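Local atomic coordinates of succinate dehydrogenase subunit A (Mycolicibacterium smegmatis, PDB entry 7D6V), a protein that probably oxidises succinate to fumarate as the FAD-carrying flavoprotein subunit of a membrane-bound succinate dehydrogenase, passing the electrons on to the iron-sulfur subunit. Residues D180-G186 against R453-S457; F248-V254 against M381-C387; S258-I262 against Q367-A372. All blocks are in the same frame, centred on the assembly; numbering follows the deposited sequence.

Interaction 1 of 3, residues D180-G186 against R453-S457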
ATOM      1  N   ASP A 180      -4.981   0.341 -39.760  1.00 26.26           N
ATOM      2  CA  ASP A 180      -5.811   0.392 -40.958  1.00 26.26           C
ATOM      3  C   ASP A 180      -4.982   0.670 -42.207  1.00 26.26           C
ATOM      4  O   ASP A 180      -4.947  -0.148 -43.130  1.00 26.26           O
ATOM      5  CB  ASP A 180      -6.902   1.457 -40.789  1.00 26.26           C
ATOM      6  CG  ASP A 180      -7.950   1.405 -41.884  1.00 26.26           C
ATOM      7  OD1 ASP A 180      -7.881   0.501 -42.742  1.00 26.26           O
ATOM      8  OD2 ASP A 180      -8.845   2.278 -41.888  1.00 26.26           O
ATOM      9  N   ASP A 181      -4.297   1.808 -42.245  1.00 27.98           N
ATOM     10  CA  ASP A 181      -3.397   2.145 -43.342  1.00 27.98           C
ATOM     11  C   ASP A 181      -2.143   2.776 -42.746  1.00 27.98           C
ATOM     12  O   ASP A 181      -1.685   3.844 -43.155  1.00 27.98           O
ATOM     13  CB  ASP A 181      -4.103   3.044 -44.358  1.00 27.98           C
ATOM     14  CG  ASP A 181      -3.260   3.328 -45.595  1.00 27.98           C
ATOM     15  OD1 ASP A 181      -3.439   2.612 -46.603  1.00 27.98           O
ATOM     16  OD2 ASP A 181      -2.454   4.279 -45.587  1.00 27.98           O
ATOM     17  N   GLY A 182      -1.589   2.121 -41.731  1.00 25.64           N
ATOM     18  CA  GLY A 182      -0.527   2.691 -40.941  1.00 25.64           C
ATOM     19  C   GLY A 182      -0.998   3.538 -39.782  1.00 25.64           C
ATOM     20  O   GLY A 182      -0.163   4.005 -38.998  1.00 25.64           O
ATOM     21  N   LYS A 183      -2.302   3.749 -39.650  1.00 24.04           N
ATOM     22  CA  LYS A 183      -2.877   4.504 -38.551  1.00 24.04           C
ATOM     23  C   LYS A 183      -3.501   3.554 -37.538  1.00 24.04           C
ATOM     24  O   LYS A 183      -3.949   2.461 -37.883  1.00 24.04           O
ATOM     25  CB  LYS A 183      -3.936   5.484 -39.056  1.00 24.04           C
ATOM     26  CG  LYS A 183      -3.631   6.078 -40.414  1.00 24.04           C
ATOM     27  CD  LYS A 183      -4.801   6.900 -40.922  1.00 24.04           C
ATOM     28  CE  LYS A 183      -6.072   6.068 -40.978  1.00 24.04           C
ATOM     29  NZ  LYS A 183      -6.082   5.125 -42.129  1.00 24.04           N
ATOM     30  N   ILE A 184      -3.521   3.984 -36.277  1.00 20.40           N
ATOM     31  CA  ILE A 184      -4.115   3.174 -35.223  1.00 20.40           C
ATOM     32  C   ILE A 184      -5.592   2.966 -35.512  1.00 20.40           C
ATOM     33  O   ILE A 184      -6.325   3.916 -35.806  1.00 20.40           O
ATOM     34  CB  ILE A 184      -3.905   3.841 -33.856  1.00 20.40           C
ATOM     35  CG1 ILE A 184      -2.454   3.686 -33.400  1.00 20.40           C
ATOM     36  CG2 ILE A 184      -4.868   3.278 -32.826  1.00 20.40           C
ATOM     37  CD1 ILE A 184      -1.981   2.259 -33.333  1.00 20.40           C
ATOM     38  N   ALA A 185      -6.036   1.713 -35.434  1.00 20.06           N
ATOM     39  CA  ALA A 185      -7.440   1.376 -35.589  1.00 20.06           C
ATOM     40  C   ALA A 185      -8.031   0.674 -34.378  1.00 20.06           C
ATOM     41  O   ALA A 185      -9.255   0.532 -34.309  1.00 20.06           O
ATOM     42  CB  ALA A 185      -7.653   0.495 -36.830  1.00 20.06           C
ATOM     43  N   GLY A 186      -7.213   0.239 -33.435  1.00 17.90           N
ATOM     44  CA  GLY A 186      -7.720  -0.403 -32.242  1.00 17.90           C
ATOM     45  C   GLY A 186      -6.658  -1.263 -31.591  1.00 17.90           C
ATOM     46  O   GLY A 186      -5.524  -1.354 -32.056  1.00 17.90           O
ATOM     47  N   ARG A 453     -13.142   7.645 -39.363  1.00 26.02           N
ATOM     48  CA  ARG A 453     -12.492   6.782 -38.385  1.00 26.02           C
ATOM     49  C   ARG A 453     -11.921   5.543 -39.063  1.00 26.02           C
ATOM     50  O   ARG A 453     -12.606   4.924 -39.885  1.00 26.02           O
ATOM     51  CB  ARG A 453     -13.466   6.373 -37.294  1.00 26.02           C
ATOM     52  CG  ARG A 453     -13.741   7.475 -36.292  1.00 26.02           C
ATOM     53  CD  ARG A 453     -15.015   7.214 -35.525  1.00 26.02           C
ATOM     54  NE  ARG A 453     -14.837   6.192 -34.501  1.00 26.02           N
ATOM     55  CZ  ARG A 453     -14.640   6.455 -33.215  1.00 26.02           C
ATOM     56  NH1 ARG A 453     -14.595   7.713 -32.794  1.00 26.02           N
ATOM     57  NH2 ARG A 453     -14.488   5.461 -32.349  1.00 26.02           N
ATOM     58  N   PRO A 454     -10.681   5.169 -38.753  1.00 25.67           N
ATOM     59  CA  PRO A 454     -10.107   3.953 -39.336  1.00 25.67           C
ATOM     60  C   PRO A 454     -10.844   2.706 -38.878  1.00 25.67           C
ATOM     61  O   PRO A 454     -11.380   2.642 -37.770  1.00 25.67           O
ATOM     62  CB  PRO A 454      -8.659   3.968 -38.830  1.00 25.67           C
ATOM     63  CG  PRO A 454      -8.673   4.883 -37.651  1.00 25.67           C
ATOM     64  CD  PRO A 454      -9.706   5.908 -37.936  1.00 25.67           C
ATOM     65  N   LYS A 455     -10.858   1.702 -39.748  1.00 26.62           N
ATOM     66  CA  LYS A 455     -11.630   0.485 -39.550  1.00 26.62           C
ATOM     67  C   LYS A 455     -10.708  -0.704 -39.319  1.00 26.62           C
ATOM     68  O   LYS A 455      -9.715  -0.879 -40.032  1.00 26.62           O
ATOM     69  CB  LYS A 455     -12.527   0.219 -40.758  1.00 26.62           C
ATOM     70  CG  LYS A 455     -13.609   1.262 -40.946  1.00 26.62           C
ATOM     71  CD  LYS A 455     -14.483   0.956 -42.147  1.00 26.62           C
ATOM     72  CE  LYS A 455     -15.615   1.963 -42.262  1.00 26.62           C
ATOM     73  NZ  LYS A 455     -15.113   3.325 -42.578  1.00 26.62           N
ATOM     74  N   VAL A 456     -11.043  -1.522 -38.320  1.00 24.55           N
ATOM     75  CA  VAL A 456     -10.290  -2.744 -38.070  1.00 24.55           C
ATOM     76  C   VAL A 456     -10.630  -3.785 -39.129  1.00 24.55           C
ATOM     77  O   VAL A 456     -11.798  -3.970 -39.499  1.00 24.55           O
ATOM     78  CB  VAL A 456     -10.566  -3.280 -36.655  1.00 24.55           C
ATOM     79  CG1 VAL A 456     -10.071  -2.303 -35.614  1.00 24.55           C
ATOM     80  CG2 VAL A 456     -12.045  -3.547 -36.458  1.00 24.55           C
ATOM     81  N   SER A 457      -9.604  -4.455 -39.638  1.00 26.80           N
ATOM     82  CA  SER A 457      -9.774  -5.536 -40.595  1.00 26.80           C
ATOM     83  C   SER A 457      -9.786  -6.874 -39.869  1.00 26.80           C
ATOM     84  O   SER A 457      -9.101  -7.060 -38.862  1.00 26.80           O
ATOM     85  CB  SER A 457      -8.663  -5.522 -41.645  1.00 26.80           C
ATOM     86  OG  SER A 457      -7.413  -5.848 -41.066  1.00 26.80           O
TER
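Asp180 OD2 is approached from two directions, by the backbone amide of Lys455 and by the ammonium group of Lys183. The aspartate opens the tight turn of a beta hairpin joining strands 172-179 and 184-191, and the turn is closed by Asp180 N bonded to Lys183 O at 3.0 Å. Lys455 N donates to Asp180 OD2 at 3.0 Å along a nearly straight line (163° at the hydrogen), arriving well above the carboxylate plane, 65° out of it. Placing CG opposite the backbone N (chi1 -170°) swings the carboxylate over the 453-457 connection, which leads from helix 427-448 to helix 458-469. The second approach is looser: Lys183 NZ lies 4.0 Å from Asp180 OD2, a long salt bridge within the hairpin. The lysine chain bends at chi3 and chi4, which turns its amine back toward the aspartate and carries CE past Pro454 CB at 4.0 Å.

Pro454 is the apolar centre of the contact. Its CB packs 4.1 Å from Ala185 CB, and the ring also touches Pro203. CG, next to CB in the ring, is the atom nearest Ile184 O. Ala185 and Gly186 both pair with one residue of strand 172-179, Ile178, as a classic beta bulge. The arrangement is peripheral packing that fastens a helix-to-helix connection to the hairpin, with Arg453 salt-bridged to Asp10 at its start. Val456 touches the same Ile178, and its CG1 lies 3.9 Å from Ala185 CB.

Interaction 2 of 3, residues F248-V254 against M381-C387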
ATOM      1  N   PHE A 248      20.887   1.754 -13.115  1.00 26.51           N
ATOM      2  CA  PHE A 248      21.249   0.649 -12.246  1.00 26.51           C
ATOM      3  C   PHE A 248      21.694   1.213 -10.909  1.00 26.51           C
ATOM      4  O   PHE A 248      22.527   2.124 -10.863  1.00 26.51           O
ATOM      5  CB  PHE A 248      22.378  -0.190 -12.837  1.00 26.51           C
ATOM      6  CG  PHE A 248      22.014  -0.930 -14.087  1.00 26.51           C
ATOM      7  CD1 PHE A 248      22.336  -0.413 -15.327  1.00 26.51           C
ATOM      8  CD2 PHE A 248      21.390  -2.160 -14.023  1.00 26.51           C
ATOM      9  CE1 PHE A 248      22.017  -1.095 -16.478  1.00 26.51           C
ATOM     10  CE2 PHE A 248      21.070  -2.848 -15.173  1.00 26.51           C
ATOM     11  CZ  PHE A 248      21.385  -2.316 -16.400  1.00 26.51           C
ATOM     12  N   HIS A 249      21.148   0.692  -9.850  1.00 34.71           N
ATOM     13  CA  HIS A 249      21.729   1.003  -8.553  1.00 34.71           C
ATOM     14  C   HIS A 249      22.778  -0.044  -8.203  1.00 34.71           C
ATOM     15  O   HIS A 249      22.475  -1.243  -8.214  1.00 34.71           O
ATOM     16  CB  HIS A 249      20.663   1.056  -7.474  1.00 34.71           C
ATOM     17  CG  HIS A 249      21.129   1.695  -6.205  1.00 34.71           C
ATOM     18  ND1 HIS A 249      21.593   2.991  -6.153  1.00 34.71           N
ATOM     19  CD2 HIS A 249      21.208   1.215  -4.943  1.00 34.71           C
ATOM     20  CE1 HIS A 249      21.938   3.282  -4.912  1.00 34.71           C
ATOM     21  NE2 HIS A 249      21.714   2.221  -4.158  1.00 34.71           N
ATOM     22  N   PRO A 250      24.014   0.364  -7.903  1.00 37.57           N
ATOM     23  CA  PRO A 250      25.087  -0.623  -7.701  1.00 37.57           C
ATOM     24  C   PRO A 250      24.887  -1.520  -6.495  1.00 37.57           C
ATOM     25  O   PRO A 250      25.527  -2.576  -6.424  1.00 37.57           O
ATOM     26  CB  PRO A 250      26.342   0.248  -7.536  1.00 37.57           C
ATOM     27  CG  PRO A 250      25.951   1.615  -8.014  1.00 37.57           C
ATOM     28  CD  PRO A 250      24.495   1.743  -7.735  1.00 37.57           C
ATOM     29  N   THR A 251      24.030  -1.146  -5.549  1.00 40.09           N
ATOM     30  CA  THR A 251      23.946  -1.813  -4.250  1.00 40.09           C
ATOM     31  C   THR A 251      22.484  -2.164  -3.977  1.00 40.09           C
ATOM     32  O   THR A 251      21.723  -1.354  -3.443  1.00 40.09           O
ATOM     33  CB  THR A 251      24.544  -0.917  -3.159  1.00 40.09           C
ATOM     34  OG1 THR A 251      25.948  -0.750  -3.394  1.00 40.09           O
ATOM     35  CG2 THR A 251      24.355  -1.522  -1.786  1.00 40.09           C
ATOM     36  N   GLY A 252      22.091  -3.374  -4.365  1.00 40.65           N
ATOM     37  CA  GLY A 252      20.773  -3.891  -4.052  1.00 40.65           C
ATOM     38  C   GLY A 252      20.835  -5.337  -3.607  1.00 40.65           C
ATOM     39  O   GLY A 252      21.640  -6.110  -4.132  1.00 40.65           O
ATOM     40  N   MET A 253      19.990  -5.717  -2.651  1.00 42.01           N
ATOM     41  CA  MET A 253      20.016  -7.072  -2.115  1.00 42.01           C
ATOM     42  C   MET A 253      19.713  -8.086  -3.211  1.00 42.01           C
ATOM     43  O   MET A 253      18.798  -7.894  -4.013  1.00 42.01           O
ATOM     44  CB  MET A 253      18.998  -7.198  -0.984  1.00 42.01           C
ATOM     45  CG  MET A 253      19.291  -6.319   0.216  1.00 42.01           C
ATOM     46  SD  MET A 253      20.594  -6.981   1.265  1.00 42.01           S
ATOM     47  CE  MET A 253      19.882  -8.554   1.744  1.00 42.01           C
ATOM     48  N   VAL A 254      20.492  -9.172  -3.258  1.00 40.48           N
ATOM     49  CA  VAL A 254      20.381 -10.154  -4.328  1.00 40.48           C
ATOM     50  C   VAL A 254      19.978 -11.535  -3.821  1.00 40.48           C
ATOM     51  O   VAL A 254      19.146 -12.201  -4.446  1.00 40.48           O
ATOM     52  CB  VAL A 254      21.676 -10.234  -5.177  1.00 40.48           C
ATOM     53  CG1 VAL A 254      22.076  -8.859  -5.674  1.00 40.48           C
ATOM     54  CG2 VAL A 254      22.826 -10.884  -4.420  1.00 40.48           C
ATOM     55  N   MET A 381      25.066  -7.915   4.602  1.00 53.28           N
ATOM     56  CA  MET A 381      24.035  -7.955   3.579  1.00 53.28           C
ATOM     57  C   MET A 381      24.553  -8.711   2.358  1.00 53.28           C
ATOM     58  O   MET A 381      25.639  -9.295   2.372  1.00 53.28           O
ATOM     59  CB  MET A 381      23.586  -6.537   3.243  1.00 53.28           C
ATOM     60  CG  MET A 381      23.090  -5.775   4.451  1.00 53.28           C
ATOM     61  SD  MET A 381      22.880  -4.020   4.147  1.00 53.28           S
ATOM     62  CE  MET A 381      23.786  -3.344   5.534  1.00 53.28           C
ATOM     63  N   GLU A 382      23.769  -8.717   1.287  1.00 48.84           N
ATOM     64  CA  GLU A 382      24.069  -9.489   0.087  1.00 48.84           C
ATOM     65  C   GLU A 382      23.825  -8.629  -1.149  1.00 48.84           C
ATOM     66  O   GLU A 382      23.081  -9.000  -2.054  1.00 48.84           O
ATOM     67  CB  GLU A 382      23.234 -10.763   0.044  1.00 48.84           C
ATOM     68  CG  GLU A 382      23.820 -11.856  -0.821  1.00 48.84           C
ATOM     69  CD  GLU A 382      24.835 -12.692  -0.076  1.00 48.84           C
ATOM     70  OE1 GLU A 382      24.852 -12.632   1.170  1.00 48.84           O
ATOM     71  OE2 GLU A 382      25.596 -13.429  -0.731  1.00 48.84           O
ATOM     72  N   VAL A 383      24.411  -7.444  -1.175  1.00 44.84           N
ATOM     73  CA  VAL A 383      24.025  -6.423  -2.136  1.00 44.84           C
ATOM     74  C   VAL A 383      24.730  -6.638  -3.471  1.00 44.84           C
ATOM     75  O   VAL A 383      25.751  -7.322  -3.568  1.00 44.84           O
ATOM     76  CB  VAL A 383      24.312  -5.019  -1.577  1.00 44.84           C
ATOM     77  CG1 VAL A 383      23.505  -4.790  -0.317  1.00 44.84           C
ATOM     78  CG2 VAL A 383      25.793  -4.858  -1.294  1.00 44.84           C
ATOM     79  N   GLY A 384      24.165  -6.037  -4.519  1.00 38.27           N
ATOM     80  CA  GLY A 384      24.686  -6.131  -5.864  1.00 38.27           C
ATOM     81  C   GLY A 384      23.913  -5.248  -6.827  1.00 38.27           C
ATOM     82  O   GLY A 384      22.898  -4.646  -6.468  1.00 38.27           O
ATOM     83  N   PRO A 385      24.384  -5.147  -8.071  1.00 33.60           N
ATOM     84  CA  PRO A 385      23.735  -4.251  -9.039  1.00 33.60           C
ATOM     85  C   PRO A 385      22.299  -4.659  -9.342  1.00 33.60           C
ATOM     86  O   PRO A 385      21.993  -5.839  -9.529  1.00 33.60           O
ATOM     87  CB  PRO A 385      24.622  -4.374 -10.283  1.00 33.60           C
ATOM     88  CG  PRO A 385      25.931  -4.857  -9.772  1.00 33.60           C
ATOM     89  CD  PRO A 385      25.612  -5.746  -8.614  1.00 33.60           C
ATOM     90  N   THR A 386      21.418  -3.662  -9.413  1.00 29.52           N
ATOM     91  CA  THR A 386      19.995  -3.887  -9.633  1.00 29.52           C
ATOM     92  C   THR A 386      19.453  -2.901 -10.659  1.00 29.52           C
ATOM     93  O   THR A 386      19.753  -1.707 -10.601  1.00 29.52           O
ATOM     94  CB  THR A 386      19.214  -3.787  -8.311  1.00 29.52           C
ATOM     95  OG1 THR A 386      17.832  -4.089  -8.534  1.00 29.52           O
ATOM     96  CG2 THR A 386      19.346  -2.410  -7.681  1.00 29.52           C
ATOM     97  N   CYS A 387      18.673  -3.410 -11.612  1.00 25.87           N
ATOM     98  CA  CYS A 387      18.025  -2.570 -12.612  1.00 25.87           C
ATOM     99  C   CYS A 387      16.827  -1.857 -11.999  1.00 25.87           C
ATOM    100  O   CYS A 387      15.985  -2.491 -11.357  1.00 25.87           O
ATOM    101  CB  CYS A 387      17.586  -3.421 -13.803  1.00 25.87           C
ATOM    102  SG  CYS A 387      16.756  -2.524 -15.126  1.00 25.87           S
TER
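This is a buried antiparallel strand pairing interrupted by a beta bulge, in the mixed sheet where strand 246-253 runs against strand 383-395. Both strands belong to the FAD-binding domain, and the pairing joins distant parts of its chain close to the bound flavin. Two pairs of reciprocal backbone bonds define the register on either side of the bulge. His249 N donates to Thr386 O at 2.9 Å, in the carbonyl plane, and Thr386 N returns a bond to His249 O. Gly252 N then bonds to Gly384 O, with a weak reciprocal bond from Gly384 N to Gly252 O. Between these pairs the register slips by one residue as the chain turns a corner at Pro250, and the short segments 251-253 and 383-387 end up crossing at 106°. Thr386 CG2 and Val254 CG1 occupy the places where side chains on Gly252 and Gly384 would point.

Side chains separate onto distinct surfaces. On the face carrying Phe248 and Cys387, Phe248 CE2 meets Cys387 CB at 3.8 Å, and the cysteine SG sits obliquely to the ring, 5.0 Å from its centroid, a sulfur-aromatic contact. On the face carrying His249 and Thr386, His249 CB rests 3.7 Å from Thr386 CG2, while His249 NE2 is hydrogen-bonded to Val264 O. In Thr251, chi1 of -65° sets OG1 beside the backbone N and leaves CG2 anti to it, 3.5 Å from Val383 CB.

Beyond the glycines, Val254 N bonds to Glu382 O at 2.9 Å, extending the pairing past the strand proper. Met253, bent at chi2 and chi3, doubles its thioether back over residues 381-383, roughly perpendicular to the Met381 side chain. Its SD lies 3.6 Å from Met381 CB and accepts a weak, nearly straight bond from Glu382 N.

Interaction 3 of 3, residues S258-I262 against Q367-A372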
ATOM      1  N   SER A 258      13.060 -12.875  -0.568  1.00 33.33           N
ATOM      2  CA  SER A 258      12.081 -11.948  -0.010  1.00 33.33           C
ATOM      3  C   SER A 258      12.481 -10.496  -0.240  1.00 33.33           C
ATOM      4  O   SER A 258      11.612  -9.624  -0.348  1.00 33.33           O
ATOM      5  CB  SER A 258      11.894 -12.223   1.480  1.00 33.33           C
ATOM      6  OG  SER A 258      13.145 -12.353   2.130  1.00 33.33           O
ATOM      7  N   VAL A 259      13.780 -10.217  -0.315  1.00 36.35           N
ATOM      8  CA  VAL A 259      14.293  -8.883  -0.627  1.00 36.35           C
ATOM      9  C   VAL A 259      15.359  -9.057  -1.708  1.00 36.35           C
ATOM     10  O   VAL A 259      16.539  -9.277  -1.420  1.00 36.35           O
ATOM     11  CB  VAL A 259      14.844  -8.159   0.609  1.00 36.35           C
ATOM     12  CG1 VAL A 259      13.711  -7.788   1.538  1.00 36.35           C
ATOM     13  CG2 VAL A 259      15.807  -9.052   1.386  1.00 36.35           C
ATOM     14  N   LYS A 260      14.954  -8.941  -2.971  1.00 35.28           N
ATOM     15  CA  LYS A 260      15.847  -9.238  -4.082  1.00 35.28           C
ATOM     16  C   LYS A 260      16.032  -8.072  -5.042  1.00 35.28           C
ATOM     17  O   LYS A 260      16.827  -8.182  -5.982  1.00 35.28           O
ATOM     18  CB  LYS A 260      15.340 -10.461  -4.858  1.00 35.28           C
ATOM     19  CG  LYS A 260      16.420 -11.202  -5.623  1.00 35.28           C
ATOM     20  CD  LYS A 260      15.891 -11.780  -6.916  1.00 35.28           C
ATOM     21  CE  LYS A 260      17.027 -12.158  -7.845  1.00 35.28           C
ATOM     22  NZ  LYS A 260      16.524 -12.699  -9.137  1.00 35.28           N
ATOM     23  N   GLY A 261      15.336  -6.963  -4.838  1.00 34.83           N
ATOM     24  CA  GLY A 261      15.555  -5.800  -5.667  1.00 34.83           C
ATOM     25  C   GLY A 261      15.470  -4.524  -4.864  1.00 34.83           C
ATOM     26  O   GLY A 261      15.443  -3.427  -5.427  1.00 34.83           O
ATOM     27  N   ILE A 262      15.419  -4.660  -3.540  1.00 38.11           N
ATOM     28  CA  ILE A 262      15.363  -3.490  -2.676  1.00 38.11           C
ATOM     29  C   ILE A 262      16.682  -2.742  -2.759  1.00 38.11           C
ATOM     30  O   ILE A 262      17.762  -3.327  -2.606  1.00 38.11           O
ATOM     31  CB  ILE A 262      15.034  -3.910  -1.236  1.00 38.11           C
ATOM     32  CG1 ILE A 262      13.850  -4.880  -1.227  1.00 38.11           C
ATOM     33  CG2 ILE A 262      14.747  -2.693  -0.377  1.00 38.11           C
ATOM     34  CD1 ILE A 262      12.518  -4.224  -1.502  1.00 38.11           C
ATOM     35  N   GLN A 367      12.407  -3.281   8.295  1.00 53.14           N
ATOM     36  CA  GLN A 367      11.932  -3.995   7.118  1.00 53.14           C
ATOM     37  C   GLN A 367      12.738  -5.263   6.888  1.00 53.14           C
ATOM     38  O   GLN A 367      12.174  -6.335   6.640  1.00 53.14           O
ATOM     39  CB  GLN A 367      12.002  -3.086   5.893  1.00 53.14           C
ATOM     40  CG  GLN A 367      11.304  -3.639   4.667  1.00 53.14           C
ATOM     41  CD  GLN A 367      11.741  -2.949   3.393  1.00 53.14           C
ATOM     42  OE1 GLN A 367      12.747  -2.242   3.372  1.00 53.14           O
ATOM     43  NE2 GLN A 367      10.983  -3.145   2.322  1.00 53.14           N
ATOM     44  N   PHE A 368      14.065  -5.165   6.986  1.00 52.20           N
ATOM     45  CA  PHE A 368      14.898  -6.329   6.714  1.00 52.20           C
ATOM     46  C   PHE A 368      14.691  -7.411   7.763  1.00 52.20           C
ATOM     47  O   PHE A 368      14.613  -8.597   7.424  1.00 52.20           O
ATOM     48  CB  PHE A 368      16.366  -5.916   6.637  1.00 52.20           C
ATOM     49  CG  PHE A 368      16.789  -5.447   5.274  1.00 52.20           C
ATOM     50  CD1 PHE A 368      15.866  -4.902   4.401  1.00 52.20           C
ATOM     51  CD2 PHE A 368      18.106  -5.549   4.867  1.00 52.20           C
ATOM     52  CE1 PHE A 368      16.247  -4.467   3.151  1.00 52.20           C
ATOM     53  CE2 PHE A 368      18.492  -5.115   3.619  1.00 52.20           C
ATOM     54  CZ  PHE A 368      17.561  -4.575   2.761  1.00 52.20           C
ATOM     55  N   ILE A 369      14.569  -7.027   9.037  1.00 51.70           N
ATOM     56  CA  ILE A 369      14.408  -8.036  10.077  1.00 51.70           C
ATOM     57  C   ILE A 369      13.042  -8.709   9.968  1.00 51.70           C
ATOM     58  O   ILE A 369      12.920  -9.920  10.187  1.00 51.70           O
ATOM     59  CB  ILE A 369      14.651  -7.430  11.475  1.00 51.70           C
ATOM     60  CG1 ILE A 369      14.795  -8.537  12.517  1.00 51.70           C
ATOM     61  CG2 ILE A 369      13.533  -6.497  11.890  1.00 51.70           C
ATOM     62  CD1 ILE A 369      16.021  -9.394  12.322  1.00 51.70           C
ATOM     63  N   GLU A 370      11.994  -7.954   9.615  1.00 46.64           N
ATOM     64  CA  GLU A 370      10.673  -8.567   9.547  1.00 46.64           C
ATOM     65  C   GLU A 370      10.425  -9.304   8.238  1.00 46.64           C
ATOM     66  O   GLU A 370       9.506 -10.126   8.178  1.00 46.64           O
ATOM     67  CB  GLU A 370       9.569  -7.522   9.744  1.00 46.64           C
ATOM     68  CG  GLU A 370       9.518  -6.413   8.705  1.00 46.64           C
ATOM     69  CD  GLU A 370       8.717  -6.787   7.474  1.00 46.64           C
ATOM     70  OE1 GLU A 370       7.900  -7.727   7.557  1.00 46.64           O
ATOM     71  OE2 GLU A 370       8.902  -6.137   6.424  1.00 46.64           O
ATOM     72  N   LEU A 371      11.207  -9.039   7.195  1.00 42.87           N
ATOM     73  CA  LEU A 371      10.939  -9.629   5.892  1.00 42.87           C
ATOM     74  C   LEU A 371      11.920 -10.719   5.494  1.00 42.87           C
ATOM     75  O   LEU A 371      11.514 -11.703   4.874  1.00 42.87           O
ATOM     76  CB  LEU A 371      10.930  -8.533   4.821  1.00 42.87           C
ATOM     77  CG  LEU A 371      10.319  -8.886   3.469  1.00 42.87           C
ATOM     78  CD1 LEU A 371       8.935  -9.467   3.662  1.00 42.87           C
ATOM     79  CD2 LEU A 371      10.252  -7.652   2.597  1.00 42.87           C
ATOM     80  N   ALA A 372      13.202 -10.586   5.831  1.00 45.18           N
ATOM     81  CA  ALA A 372      14.201 -11.569   5.442  1.00 45.18           C
ATOM     82  C   ALA A 372      14.888 -12.231   6.626  1.00 45.18           C
ATOM     83  O   ALA A 372      15.795 -13.044   6.419  1.00 45.18           O
ATOM     84  CB  ALA A 372      15.253 -10.921   4.536  1.00 45.18           C
TER
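Gln367 begins the helical side of this contact, in which one face of helix 362-372 packs on the irregular loop 258-262 that follows strand 246-253. Its extended side chain passes by Ile262, whose CD1 lies 4.3 Å from Gln367 NE2. One residue on, Phe368 reaches into the loop with its ring: Ile262 CG2 meets CE1 at 4.2 Å from the edge, near the ring plane, whereas Val259 CG1 approaches the same carbon obliquely. The ring also touches Met253 of the neighbouring strand.

After the next turn of the helix comes Leu371. A chi1 of -165° sends its side chain toward the loop, where CD2 meets Val259 CG1 at 3.6 Å; the two side chains lie alongside, pointing opposite ways. Ala372 completes the row, its CB 3.7 Å from the other valine branch, Val259 CG2. Val259 thus packs against Phe368, Leu371 and Ala372 through apolar contacts, that with Phe368 the loosest.

Ser258 lies at the subunit boundary, where Leu371 also packs on Cys74 of the iron-sulfur subunit. Ser258 OG passes 3.5 Å from Ala372 CB and is hydrogen-bonded to Gly30 O of that iron-sulfur subunit.

How the interactions relate
Interactions 2 and 3 adjoin, their centres about 13 Å apart, and interaction 3 is nested along the chain inside the loop that interaction 2 closes. Met253 of interaction 2 makes most of the junction: its N probably bonds to Ile262 O at 3.3 Å, and its CG packs 3.5 Å from Phe368 CZ. Both contacts lie near the flavin, with the side chains of Ile262 and Thr386 about 7 and 9 Å from FAD, and interaction 3 also borders the iron-sulfur subunit. Interaction 1 lies across the chain's centre, its own centre about 45 Å from that of interaction 2, with Gly186 about 13 Å from FAD.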